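Transglutaminase-like enzymes, putative cysteine protease (Cytophaga hutchinsonii, PDB 3ISR) is probably a hydrolase of the transglutaminase-like superfamily, perhaps a cysteine protease acting through a thiol nucleophile. Local coordinates at residues 49-54 and 70-75; 93-98 and 225-230; 144-149 and 216-221; 171-176 and 185-190. All blocks are in the same frame, centred on the assembly; numbering follows the deposited sequence.

In the fold
From the N terminus, contact 1 (49-54 with 70-75) closes first, a short loop that joins two sheets of the N-terminal part of the chain. The long strand 78-96 then leads to contact 2 (93-98 with 225-230), whose wide loop links that part to the edge of the transglutaminase-like sheet. Contact 3 (144-149 with 216-221) lies within this loop and sets helix 142-156 on the neighbouring strand; contact 4 (171-176 with 185-190) lies within contact 3 and pairs two helices. Contacts 2 and 3 touch through strand pairing, and contacts 3 and 4 through F218 against G188 and I189. Contact 1 stands apart, its centre about 38 Å from that of contact 2.

Contact 1 of 4, residues 49-54 and 70-75; sequences LIVTPP and VRLKAT
L49 and V70 point at each other across the gap between two strands, and two residues further on V51 and L72 do the same. L49 has CG anti to its backbone nitrogen (chi1 -180°), which carries the leucine fork across the gap and sets its CD2 4.5 Å from V70 CG1. In the second pair it is the fork of the valine that opens around the leucine: L72 CD2 lies 4.4 Å from V51 CG2, and V51 CG1 is almost as close to that same leucine methyl. Both meetings are loose methyl contacts, without any polar bond across. The strands run in the same direction here, with the L49 and V70 CA atoms 10.2 Å apart, a spacing that belongs to stacked sheets and not to hydrogen-bonded neighbours. This is the inside of a beta sandwich in the N-terminal domain: 43-52 bonds to strand 78-96 in one sheet, 69-74 to strands 28-32 and 58-60 in the other. F80 joins the apolar layer at L72, while H35 touches both L49 and V70. R71, on the reverse face of its strand, forms a salt bridge with E58, a cation-pi contact with F60 and a hydrogen bond from NH2 to the L109 carbonyl oxygen of the second subunit.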
loop_
_atom_site.group_PDB
_atom_site.type_symbol
_atom_site.label_atom_id
_atom_site.label_comp_id
_atom_site.label_asym_id
_atom_site.label_seq_id
_atom_site.Cartn_x
_atom_site.Cartn_y
_atom_site.Cartn_z
ATOM N N LEU B 49 -40.380 -1.255 -11.579
ATOM C CA LEU B 49 -39.099 -1.795 -12.037
ATOM C C LEU B 49 -39.261 -2.576 -13.347
ATOM O O LEU B 49 -39.974 -3.581 -13.390
ATOM C CB LEU B 49 -38.483 -2.704 -10.956
ATOM C CG LEU B 49 -37.137 -3.352 -11.268
ATOM C CD1 LEU B 49 -36.015 -2.317 -11.144
ATOM C CD2 LEU B 49 -36.901 -4.517 -10.321
ATOM N N ILE B 50 -38.614 -2.101 -14.415
ATOM C CA ILE B 50 -38.738 -2.712 -15.747
ATOM C C ILE B 50 -37.392 -3.183 -16.279
ATOM O O ILE B 50 -36.456 -2.392 -16.381
ATOM C CB ILE B 50 -39.341 -1.718 -16.792
ATOM C CG1 ILE B 50 -40.672 -1.117 -16.304
ATOM C CG2 ILE B 50 -39.484 -2.381 -18.174
ATOM C CD1 ILE B 50 -41.727 -2.143 -15.863
ATOM N N VAL B 51 -37.311 -4.461 -16.635
ATOM C CA VAL B 51 -36.118 -5.024 -17.279
ATOM C C VAL B 51 -36.400 -5.224 -18.786
ATOM O O VAL B 51 -37.425 -5.798 -19.159
ATOM C CB VAL B 51 -35.677 -6.353 -16.601
ATOM C CG1 VAL B 51 -34.424 -6.916 -17.266
ATOM C CG2 VAL B 51 -35.404 -6.141 -15.087
ATOM N N THR B 52 -35.505 -4.730 -19.641
ATOM C CA THR B 52 -35.626 -4.919 -21.093
ATOM C C THR B 52 -34.451 -5.728 -21.628
ATOM O O THR B 52 -33.328 -5.257 -21.560
ATOM C CB THR B 52 -35.649 -3.568 -21.832
ATOM O OG1 THR B 52 -36.727 -2.774 -21.332
ATOM C CG2 THR B 52 -35.817 -3.772 -23.357
ATOM N N PRO B 53 -34.698 -6.941 -22.171
ATOM C CA PRO B 53 -35.956 -7.689 -22.268
ATOM C C PRO B 53 -36.323 -8.237 -20.894
ATOM O O PRO B 53 -35.505 -8.136 -19.981
ATOM C CB PRO B 53 -35.595 -8.838 -23.219
ATOM C CG PRO B 53 -34.154 -9.089 -22.950
ATOM C CD PRO B 53 -33.576 -7.704 -22.749
ATOM N N PRO B 54 -37.534 -8.800 -20.729
ATOM C CA PRO B 54 -37.858 -9.252 -19.366
ATOM C C PRO B 54 -36.900 -10.349 -18.905
ATOM O O PRO B 54 -36.785 -11.385 -19.550
ATOM C CB PRO B 54 -39.290 -9.791 -19.485
ATOM C CG PRO B 54 -39.796 -9.345 -20.834
ATOM C CD PRO B 54 -38.596 -9.122 -21.699
ATOM N N VAL B 70 -31.686 -6.425 -5.623
ATOM C CA VAL B 70 -32.373 -7.240 -6.625
ATOM C C VAL B 70 -31.335 -7.966 -7.450
ATOM O O VAL B 70 -30.302 -7.393 -7.802
ATOM C CB VAL B 70 -33.328 -6.423 -7.566
ATOM C CG1 VAL B 70 -34.528 -5.869 -6.788
ATOM C CG2 VAL B 70 -32.581 -5.311 -8.259
ATOM N N ARG B 71 -31.600 -9.224 -7.763
ATOM C CA ARG B 71 -30.628 -9.987 -8.522
ATOM C C ARG B 71 -31.232 -10.717 -9.705
ATOM O O ARG B 71 -32.391 -11.147 -9.667
ATOM C CB ARG B 71 -29.853 -10.956 -7.628
ATOM C CG ARG B 71 -30.720 -11.878 -6.826
ATOM C CD ARG B 71 -29.878 -12.899 -6.039
ATOM N NE ARG B 71 -30.725 -13.559 -5.058
ATOM C CZ ARG B 71 -30.282 -14.345 -4.083
ATOM N NH1 ARG B 71 -31.146 -14.892 -3.243
ATOM N NH2 ARG B 71 -28.978 -14.588 -3.954
ATOM N N LEU B 72 -30.416 -10.845 -10.745
ATOM C CA LEU B 72 -30.792 -11.511 -11.981
ATOM C C LEU B 72 -29.542 -12.076 -12.613
ATOM O O LEU B 72 -28.428 -11.644 -12.286
ATOM C CB LEU B 72 -31.454 -10.518 -12.953
ATOM C CG LEU B 72 -30.695 -9.277 -13.435
ATOM C CD1 LEU B 72 -29.661 -9.621 -14.502
ATOM C CD2 LEU B 72 -31.719 -8.286 -14.013
ATOM N N LYS B 73 -29.718 -13.041 -13.510
ATOM C CA LYS B 73 -28.596 -13.549 -14.285
ATOM C C LYS B 73 -28.819 -13.260 -15.771
ATOM O O LYS B 73 -29.959 -13.224 -16.237
ATOM C CB LYS B 73 -28.342 -15.041 -14.006
ATOM C CG LYS B 73 -29.510 -15.982 -14.301
ATOM C CD LYS B 73 -29.196 -17.424 -13.877
ATOM C CE LYS B 73 -29.951 -18.412 -14.775
ATOM N NZ LYS B 73 -30.092 -19.782 -14.185
ATOM N N ALA B 74 -27.723 -13.032 -16.486
ATOM C CA ALA B 74 -27.772 -12.668 -17.892
ATOM C C ALA B 74 -26.835 -13.566 -18.701
ATOM O O ALA B 74 -25.738 -13.881 -18.257
ATOM C CB ALA B 74 -27.390 -11.206 -18.069
ATOM N N THR B 75 -27.272 -13.974 -19.884
ATOM C CA THR B 75 -26.465 -14.872 -20.719
ATOM C C THR B 75 -25.392 -14.121 -21.532
ATOM O O THR B 75 -25.515 -12.917 -21.793
ATOM C CB THR B 75 -27.352 -15.814 -21.590
ATOM O OG1 THR B 75 -26.724 -16.046 -22.858
ATOM C CG2 THR B 75 -28.710 -15.209 -21.834
#

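Contact 2 of 4, residues 93-98 and 225-230; sequences KVIDQR and NWIIFD
I95 reaches across to N225 and I227 with a single methyl, CD1, which lies 3.5 Å from CG of the N225 amide and 4.4 Å from I227 CD1. I227 CD1 also meets Q97, whose NE2 lies 3.8 Å away and comes from the opposite direction. Behind this first shell Q97 folds back on its own strand: its chain bends at chi2 (-67°), and NE2 donates to I95 O at 3.1 Å with an N-H...O angle of 157°, from above the carbonyl plane. Were Q97 shortened to an alanine, I95 O would probably lose this side-chain donor and I227 CD1 its amide neighbour. Next along the chain D96 OD2 accepts from R98 N, an Asx turn at the end of strand 78-96. Further out, I222 and Y143 touch Q97, and I227 pairs with A220 in the transglutaminase-like sheet. At the far end of 225-230, D230 OD2 is hydrogen-bonded to H215 NE2, consistent with the Asp-His pair of this family's catalytic triad. Methyls lie against amide groups here as well as against each other; one N-H of Q97 goes to its own strand and no hydrogen bond crosses, so the two sheets meet by shape.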
loop_
_atom_site.group_PDB
_atom_site.type_symbol
_atom_site.label_atom_id
_atom_site.label_comp_id
_atom_site.label_asym_id
_atom_site.label_seq_id
_atom_site.Cartn_x
_atom_site.Cartn_y
_atom_site.Cartn_z
ATOM N N LYS B 93 -35.575 15.411 10.898
ATOM C CA LYS B 93 -35.525 16.265 12.065
ATOM C C LYS B 93 -34.261 17.095 11.982
ATOM O O LYS B 93 -33.252 16.645 11.423
ATOM C CB LYS B 93 -35.491 15.424 13.340
ATOM C CG LYS B 93 -36.700 14.487 13.504
ATOM C CD LYS B 93 -36.557 13.527 14.702
ATOM C CE LYS B 93 -37.671 12.460 14.678
ATOM N NZ LYS B 93 -37.622 11.503 15.841
ATOM N N VAL B 94 -34.302 18.303 12.522
ATOM C CA VAL B 94 -33.091 19.082 12.713
ATOM C C VAL B 94 -32.904 19.179 14.214
ATOM O O VAL B 94 -33.768 19.723 14.933
ATOM C CB VAL B 94 -33.181 20.492 12.090
ATOM C CG1 VAL B 94 -31.896 21.277 12.378
ATOM C CG2 VAL B 94 -33.415 20.395 10.604
ATOM N N ILE B 95 -31.805 18.614 14.697
ATOM C CA ILE B 95 -31.624 18.387 16.117
ATOM C C ILE B 95 -30.513 19.282 16.610
ATOM O O ILE B 95 -29.413 19.272 16.062
ATOM C CB ILE B 95 -31.295 16.892 16.402
ATOM C CG1 ILE B 95 -32.403 15.996 15.846
ATOM C CG2 ILE B 95 -31.074 16.658 17.905
ATOM C CD1 ILE B 95 -32.005 14.566 15.672
ATOM N N ASP B 96 -30.807 20.093 17.621
ATOM C CA ASP B 96 -29.782 20.956 18.181
ATOM C C ASP B 96 -28.679 20.117 18.831
ATOM O O ASP B 96 -28.950 19.095 19.470
ATOM C CB ASP B 96 -30.362 21.954 19.177
ATOM C CG ASP B 96 -29.419 23.121 19.428
ATOM O OD1 ASP B 96 -29.392 24.076 18.610
ATOM O OD2 ASP B 96 -28.698 23.074 20.439
ATOM N N GLN B 97 -27.440 20.557 18.633
ATOM C CA GLN B 97 -26.254 19.828 19.063
ATOM C C GLN B 97 -25.481 20.621 20.103
ATOM O O GLN B 97 -24.417 20.188 20.538
ATOM C CB GLN B 97 -25.332 19.570 17.860
ATOM C CG GLN B 97 -25.959 18.801 16.712
ATOM C CD GLN B 97 -26.289 17.373 17.081
ATOM O OE1 GLN B 97 -25.456 16.647 17.650
ATOM N NE2 GLN B 97 -27.498 16.955 16.767
ATOM N N ARG B 98 -26.003 21.786 20.490
ATOM C CA ARG B 98 -25.280 22.702 21.396
ATOM C C ARG B 98 -24.802 22.013 22.680
ATOM O O ARG B 98 -23.709 22.306 23.175
ATOM C CB ARG B 98 -26.108 23.954 21.721
ATOM N N ASN B 225 -28.524 9.866 17.721
ATOM C CA ASN B 225 -29.107 10.024 16.399
ATOM C C ASN B 225 -28.065 9.884 15.323
ATOM O O ASN B 225 -26.954 10.365 15.493
ATOM C CB ASN B 225 -29.737 11.409 16.266
ATOM C CG ASN B 225 -30.866 11.624 17.255
ATOM O OD1 ASN B 225 -30.788 12.490 18.121
ATOM N ND2 ASN B 225 -31.918 10.825 17.139
ATOM N N TRP B 226 -28.445 9.288 14.193
ATOM C CA TRP B 226 -27.578 9.279 13.009
ATOM C C TRP B 226 -27.705 10.643 12.323
ATOM O O TRP B 226 -28.806 11.027 11.897
ATOM C CB TRP B 226 -27.982 8.150 12.053
ATOM C CG TRP B 226 -27.634 6.818 12.558
ATOM C CD1 TRP B 226 -28.480 5.899 13.114
ATOM C CD2 TRP B 226 -26.317 6.231 12.593
ATOM N NE1 TRP B 226 -27.771 4.769 13.486
ATOM C CE2 TRP B 226 -26.446 4.951 13.174
ATOM C CE3 TRP B 226 -25.050 6.667 12.176
ATOM C CZ2 TRP B 226 -25.346 4.083 13.345
ATOM C CZ3 TRP B 226 -23.942 5.803 12.359
ATOM C CH2 TRP B 226 -24.106 4.533 12.940
ATOM N N ILE B 227 -26.604 11.393 12.276
ATOM C CA ILE B 227 -26.608 12.727 11.722
ATOM C C ILE B 227 -25.887 12.641 10.384
ATOM O O ILE B 227 -24.775 12.126 10.324
ATOM C CB ILE B 227 -25.851 13.728 12.619
ATOM C CG1 ILE B 227 -26.406 13.751 14.066
ATOM C CG2 ILE B 227 -25.865 15.138 11.996
ATOM C CD1 ILE B 227 -27.907 14.131 14.204
ATOM N N ILE B 228 -26.505 13.181 9.339
ATOM C CA ILE B 228 -25.947 13.100 7.996
ATOM C C ILE B 228 -24.921 14.191 7.682
ATOM O O ILE B 228 -25.068 15.346 8.100
ATOM C CB ILE B 228 -27.073 13.066 6.926
ATOM C CG1 ILE B 228 -26.496 12.553 5.590
ATOM C CG2 ILE B 228 -27.761 14.423 6.784
ATOM C CD1 ILE B 228 -27.472 11.715 4.785
ATOM N N PHE B 229 -23.878 13.822 6.935
ATOM C CA PHE B 229 -22.800 14.753 6.563
ATOM C C PHE B 229 -22.374 14.458 5.136
ATOM O O PHE B 229 -22.419 13.315 4.708
ATOM C CB PHE B 229 -21.574 14.561 7.453
ATOM C CG PHE B 229 -21.782 14.986 8.876
ATOM C CD1 PHE B 229 -21.441 16.269 9.286
ATOM C CD2 PHE B 229 -22.315 14.096 9.808
ATOM C CE1 PHE B 229 -21.636 16.671 10.625
ATOM C CE2 PHE B 229 -22.528 14.486 11.139
ATOM C CZ PHE B 229 -22.186 15.774 11.546
ATOM N N ASP B 230 -21.925 15.471 4.406
ATOM C CA ASP B 230 -21.512 15.251 3.022
ATOM C C ASP B 230 -20.376 16.193 2.703
ATOM O O ASP B 230 -20.603 17.362 2.423
ATOM C CB ASP B 230 -22.695 15.474 2.059
ATOM C CG ASP B 230 -22.306 15.358 0.597
ATOM O OD1 ASP B 230 -21.172 14.963 0.271
ATOM O OD2 ASP B 230 -23.149 15.693 -0.265
#

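Contact 3 of 4, residues 144-149 and 216-221; sequences SKVLAI and ACFEAY
V146 carries the apolar contacts from its helix, meeting F218 and A220 on strand 215-222. Its CG1 sits at the edge of the F218 ring, close to the ring plane, 3.8 Å from CE1 and 4.1 Å from CZ. V146 and F218 run alongside one another with opposite headings. F218 has CG between its backbone nitrogen and carbonyl carbon (chi1 75°), the crowded position, which swings the ring out from the strand to the helix. Both V146 methyls bear on A220: CG2 is 4.0 Å from A220 CB, and CG1 stands equally near, so the small alanine lets the valine come close to the strand. Backbone hydrogen bonds hold each side separately. In the helix A148 N bonds to S144 O at 2.9 Å; in the sheet F218 pairs with F229 and A220 with I227. Of the side-chain polar bonds nearby, V146 O meets T150 OG1 within the helix, while E219, which points away from the helix, makes a salt bridge to R200. Helix 181-194 adds I189 and C192 against F218, extending the helical layer on this face of the antiparallel sheet in the transglutaminase-like core. With only methyl and aromatic C-H groups in touch, this buried interface is apolar, and close fit instead of polar pairing holds helix and strand together.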
loop_
_atom_site.group_PDB
_atom_site.type_symbol
_atom_site.label_atom_id
_atom_site.label_comp_id
_atom_site.label_asym_id
_atom_site.label_seq_id
_atom_site.Cartn_x
_atom_site.Cartn_y
_atom_site.Cartn_z
ATOM N N SER B 144 -19.115 18.999 16.549
ATOM C CA SER B 144 -18.100 19.887 15.980
ATOM C C SER B 144 -16.910 19.111 15.421
ATOM O O SER B 144 -16.330 19.487 14.394
ATOM C CB SER B 144 -17.649 20.920 17.006
ATOM O OG SER B 144 -18.715 21.814 17.262
ATOM N N LYS B 145 -16.564 18.014 16.077
ATOM C CA LYS B 145 -15.516 17.173 15.565
ATOM C C LYS B 145 -15.855 16.593 14.182
ATOM O O LYS B 145 -15.034 16.650 13.270
ATOM C CB LYS B 145 -15.231 16.054 16.551
ATOM C CG LYS B 145 -13.874 15.471 16.375
ATOM C CD LYS B 145 -13.126 15.552 17.677
ATOM C CE LYS B 145 -13.465 14.416 18.571
ATOM N NZ LYS B 145 -12.931 14.735 19.916
ATOM N N VAL B 146 -17.064 16.060 14.016
ATOM C CA VAL B 146 -17.454 15.483 12.716
ATOM C C VAL B 146 -17.582 16.559 11.642
ATOM O O VAL B 146 -17.210 16.363 10.476
ATOM C CB VAL B 146 -18.745 14.639 12.796
ATOM C CG1 VAL B 146 -19.046 13.971 11.432
ATOM C CG2 VAL B 146 -18.609 13.557 13.862
ATOM N N LEU B 147 -18.082 17.717 12.041
ATOM C CA LEU B 147 -18.199 18.797 11.104
ATOM C C LEU B 147 -16.816 19.266 10.650
ATOM O O LEU B 147 -16.625 19.553 9.461
ATOM C CB LEU B 147 -19.008 19.950 11.713
ATOM C CG LEU B 147 -19.328 21.072 10.737
ATOM C CD1 LEU B 147 -20.226 20.567 9.611
ATOM C CD2 LEU B 147 -19.974 22.262 11.494
ATOM N N ALA B 148 -15.853 19.312 11.573
ATOM C CA ALA B 148 -14.484 19.677 11.212
ATOM C C ALA B 148 -13.852 18.659 10.260
ATOM O O ALA B 148 -13.056 19.031 9.376
ATOM C CB ALA B 148 -13.616 19.835 12.446
ATOM N N ILE B 149 -14.182 17.384 10.467
ATOM C CA ILE B 149 -13.716 16.324 9.578
ATOM C C ILE B 149 -14.254 16.589 8.175
ATOM O O ILE B 149 -13.502 16.566 7.189
ATOM C CB ILE B 149 -14.155 14.918 10.082
ATOM C CG1 ILE B 149 -13.286 14.513 11.276
ATOM C CG2 ILE B 149 -14.050 13.839 8.940
ATOM C CD1 ILE B 149 -13.803 13.294 12.030
ATOM N N ALA B 216 -23.352 9.412 -2.695
ATOM C CA ALA B 216 -22.905 8.744 -1.470
ATOM C C ALA B 216 -22.409 9.763 -0.460
ATOM O O ALA B 216 -21.695 10.690 -0.823
ATOM C CB ALA B 216 -21.784 7.712 -1.797
ATOM N N CYS B 217 -22.789 9.590 0.807
ATOM C CA CYS B 217 -22.225 10.372 1.882
ATOM C C CYS B 217 -22.187 9.525 3.149
ATOM O O CYS B 217 -22.104 8.294 3.078
ATOM C CB CYS B 217 -22.952 11.698 2.060
ATOM S SG CYS B 217 -24.719 11.531 2.209
ATOM N N PHE B 218 -22.186 10.160 4.310
ATOM C CA PHE B 218 -22.073 9.366 5.526
ATOM C C PHE B 218 -22.900 9.927 6.670
ATOM O O PHE B 218 -23.343 11.086 6.617
ATOM C CB PHE B 218 -20.594 9.166 5.918
ATOM C CG PHE B 218 -19.923 10.382 6.519
ATOM C CD1 PHE B 218 -19.794 10.511 7.902
ATOM C CD2 PHE B 218 -19.358 11.358 5.707
ATOM C CE1 PHE B 218 -19.154 11.642 8.454
ATOM C CE2 PHE B 218 -18.738 12.464 6.236
ATOM C CZ PHE B 218 -18.612 12.606 7.601
ATOM N N GLU B 219 -23.117 9.098 7.692
ATOM C CA GLU B 219 -23.843 9.515 8.877
ATOM C C GLU B 219 -23.018 9.130 10.080
ATOM O O GLU B 219 -22.355 8.104 10.062
ATOM C CB GLU B 219 -25.216 8.843 8.943
ATOM C CG GLU B 219 -26.168 9.250 7.786
ATOM C CD GLU B 219 -27.450 8.426 7.780
ATOM O OE1 GLU B 219 -27.356 7.184 7.869
ATOM O OE2 GLU B 219 -28.557 9.009 7.683
ATOM N N ALA B 220 -22.986 10.004 11.075
ATOM C CA ALA B 220 -22.285 9.725 12.321
ATOM C C ALA B 220 -23.313 9.623 13.427
ATOM O O ALA B 220 -24.300 10.364 13.429
ATOM C CB ALA B 220 -21.283 10.833 12.641
ATOM N N TYR B 221 -23.061 8.754 14.400
ATOM C CA TYR B 221 -24.023 8.578 15.478
ATOM C C TYR B 221 -23.635 9.486 16.615
ATOM O O TYR B 221 -22.627 9.247 17.294
ATOM C CB TYR B 221 -24.054 7.125 15.931
ATOM C CG TYR B 221 -25.195 6.778 16.847
ATOM C CD1 TYR B 221 -26.477 6.524 16.331
ATOM C CD2 TYR B 221 -24.998 6.664 18.220
ATOM C CE1 TYR B 221 -27.547 6.176 17.172
ATOM C CE2 TYR B 221 -26.067 6.301 19.071
ATOM C CZ TYR B 221 -27.324 6.056 18.530
ATOM O OH TYR B 221 -28.373 5.700 19.357
#

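Contact 4 of 4, residues 171-176 and 185-190; sequences FDTITE and AHLGIA
The two helical segments come closest at T173 and L187, whose CA atoms are 7.0 Å apart, while A190 N to H186 O at 2.9 Å continues the regular helical bonding in 185-190. L187 carries the contact from its helix. With CG anti to the backbone nitrogen (chi1 -177°), the branch extends across the gap and parts its two methyls between neighbouring residues. CD2 meets T173 CG2 at 4.0 Å, the side chains crossing at a slant. CD1 meets I174 CD1 at the same 4.0 Å and also reaches I174 CB at 4.2 Å, with the two side chains at about a right angle. T173 turns its methyl to the leucine and uses its hydroxyl elsewhere: OG1 is hydrogen-bonded to S169 O. Cutting L187 back to an alanine is likely to leave T173 CG2 and I174 CD1 without their methyl partners and the two helices with a gap between them. Around this core A170 and I153 also touch L187, and W152 touches I174. At the third subunit, F171 packs on its T175, and T175 in turn on its F171, so the outer side of helix 170-176 meets a copy of itself. The arrangement is a short helix packed on helix 181-194, the central helix of the transglutaminase-like fold, whose N-terminal end in this family usually carries the nucleophilic cysteine.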
loop_
_atom_site.group_PDB
_atom_site.type_symbol
_atom_site.label_atom_id
_atom_site.label_comp_id
_atom_site.label_asym_id
_atom_site.label_seq_id
_atom_site.Cartn_x
_atom_site.Cartn_y
_atom_site.Cartn_z
ATOM N N PHE B 171 -7.822 4.970 3.040
ATOM C CA PHE B 171 -6.369 5.009 3.230
ATOM C C PHE B 171 -5.655 5.556 1.994
ATOM O O PHE B 171 -4.625 6.211 2.121
ATOM C CB PHE B 171 -5.818 3.630 3.631
ATOM C CG PHE B 171 -4.405 3.660 4.133
ATOM C CD1 PHE B 171 -4.101 4.184 5.393
ATOM C CD2 PHE B 171 -3.371 3.180 3.336
ATOM C CE1 PHE B 171 -2.772 4.220 5.855
ATOM C CE2 PHE B 171 -2.042 3.202 3.804
ATOM C CZ PHE B 171 -1.758 3.722 5.071
ATOM N N ASP B 172 -6.219 5.309 0.814
ATOM C CA ASP B 172 -5.677 5.862 -0.425
ATOM C C ASP B 172 -5.990 7.347 -0.535
ATOM O O ASP B 172 -5.103 8.155 -0.828
ATOM C CB ASP B 172 -6.231 5.134 -1.639
ATOM C CG ASP B 172 -5.988 3.652 -1.577
ATOM O OD1 ASP B 172 -4.861 3.254 -1.210
ATOM O OD2 ASP B 172 -6.921 2.888 -1.901
ATOM N N THR B 173 -7.242 7.711 -0.276
ATOM C CA THR B 173 -7.698 9.083 -0.513
ATOM C C THR B 173 -6.966 10.066 0.394
ATOM O O THR B 173 -6.731 11.211 0.009
ATOM C CB THR B 173 -9.245 9.191 -0.345
ATOM O OG1 THR B 173 -9.857 8.263 -1.242
ATOM C CG2 THR B 173 -9.751 10.600 -0.692
ATOM N N ILE B 174 -6.575 9.616 1.586
ATOM C CA ILE B 174 -5.930 10.502 2.539
ATOM C C ILE B 174 -4.586 11.048 1.980
ATOM O O ILE B 174 -4.148 12.131 2.361
ATOM C CB ILE B 174 -5.829 9.865 3.980
ATOM C CG1 ILE B 174 -5.574 10.911 5.078
ATOM C CG2 ILE B 174 -4.751 8.806 4.056
ATOM C CD1 ILE B 174 -6.594 12.039 5.163
ATOM N N THR B 175 -3.940 10.298 1.080
ATOM C CA THR B 175 -2.712 10.763 0.425
ATOM C C THR B 175 -2.954 11.194 -1.010
ATOM O O THR B 175 -2.280 12.102 -1.489
ATOM C CB THR B 175 -1.589 9.687 0.409
ATOM O OG1 THR B 175 -2.099 8.479 -0.175
ATOM C CG2 THR B 175 -1.114 9.400 1.824
ATOM N N GLU B 176 -3.911 10.552 -1.690
ATOM C CA GLU B 176 -4.184 10.862 -3.109
ATOM C C GLU B 176 -4.827 12.240 -3.240
ATOM O O GLU B 176 -4.536 12.978 -4.186
ATOM C CB GLU B 176 -5.090 9.786 -3.763
ATOM C CG GLU B 176 -4.318 8.569 -4.254
ATOM C CD GLU B 176 -5.193 7.337 -4.605
ATOM O OE1 GLU B 176 -6.430 7.458 -4.882
ATOM O OE2 GLU B 176 -4.599 6.239 -4.613
ATOM N N ALA B 185 -17.080 9.980 1.167
ATOM C CA ALA B 185 -17.855 9.310 2.218
ATOM C C ALA B 185 -16.964 8.347 2.991
ATOM O O ALA B 185 -16.969 8.320 4.238
ATOM C CB ALA B 185 -19.018 8.547 1.605
ATOM N N HIS B 186 -16.197 7.532 2.272
ATOM C CA HIS B 186 -15.362 6.535 2.958
ATOM C C HIS B 186 -14.362 7.232 3.854
ATOM O O HIS B 186 -14.074 6.763 4.949
ATOM C CB HIS B 186 -14.578 5.668 1.947
ATOM C CG HIS B 186 -15.400 4.624 1.248
ATOM N ND1 HIS B 186 -16.479 3.993 1.829
ATOM C CD2 HIS B 186 -15.255 4.064 0.026
ATOM C CE1 HIS B 186 -16.983 3.105 0.983
ATOM N NE2 HIS B 186 -16.253 3.126 -0.116
ATOM N N LEU B 187 -13.816 8.361 3.391
ATOM C CA LEU B 187 -12.833 9.060 4.206
ATOM C C LEU B 187 -13.413 9.717 5.475
ATOM O O LEU B 187 -12.824 9.617 6.554
ATOM C CB LEU B 187 -12.048 10.074 3.361
ATOM C CG LEU B 187 -10.938 10.822 4.101
ATOM C CD1 LEU B 187 -9.917 9.790 4.697
ATOM C CD2 LEU B 187 -10.244 11.802 3.131
ATOM N N GLY B 188 -14.585 10.322 5.368
ATOM C CA GLY B 188 -15.283 10.851 6.552
ATOM C C GLY B 188 -15.554 9.735 7.558
ATOM O O GLY B 188 -15.321 9.900 8.753
ATOM N N ILE B 189 -16.024 8.593 7.062
ATOM C CA ILE B 189 -16.330 7.440 7.937
ATOM C C ILE B 189 -15.066 6.972 8.638
ATOM O O ILE B 189 -15.057 6.786 9.861
ATOM C CB ILE B 189 -16.924 6.268 7.135
ATOM C CG1 ILE B 189 -18.325 6.617 6.636
ATOM C CG2 ILE B 189 -17.009 5.002 8.006
ATOM C CD1 ILE B 189 -18.759 5.764 5.454
ATOM N N ALA B 190 -13.984 6.811 7.878
ATOM C CA ALA B 190 -12.746 6.313 8.477
ATOM C C ALA B 190 -12.246 7.241 9.560
ATOM O O ALA B 190 -11.829 6.786 10.609
ATOM C CB ALA B 190 -11.653 6.106 7.413
#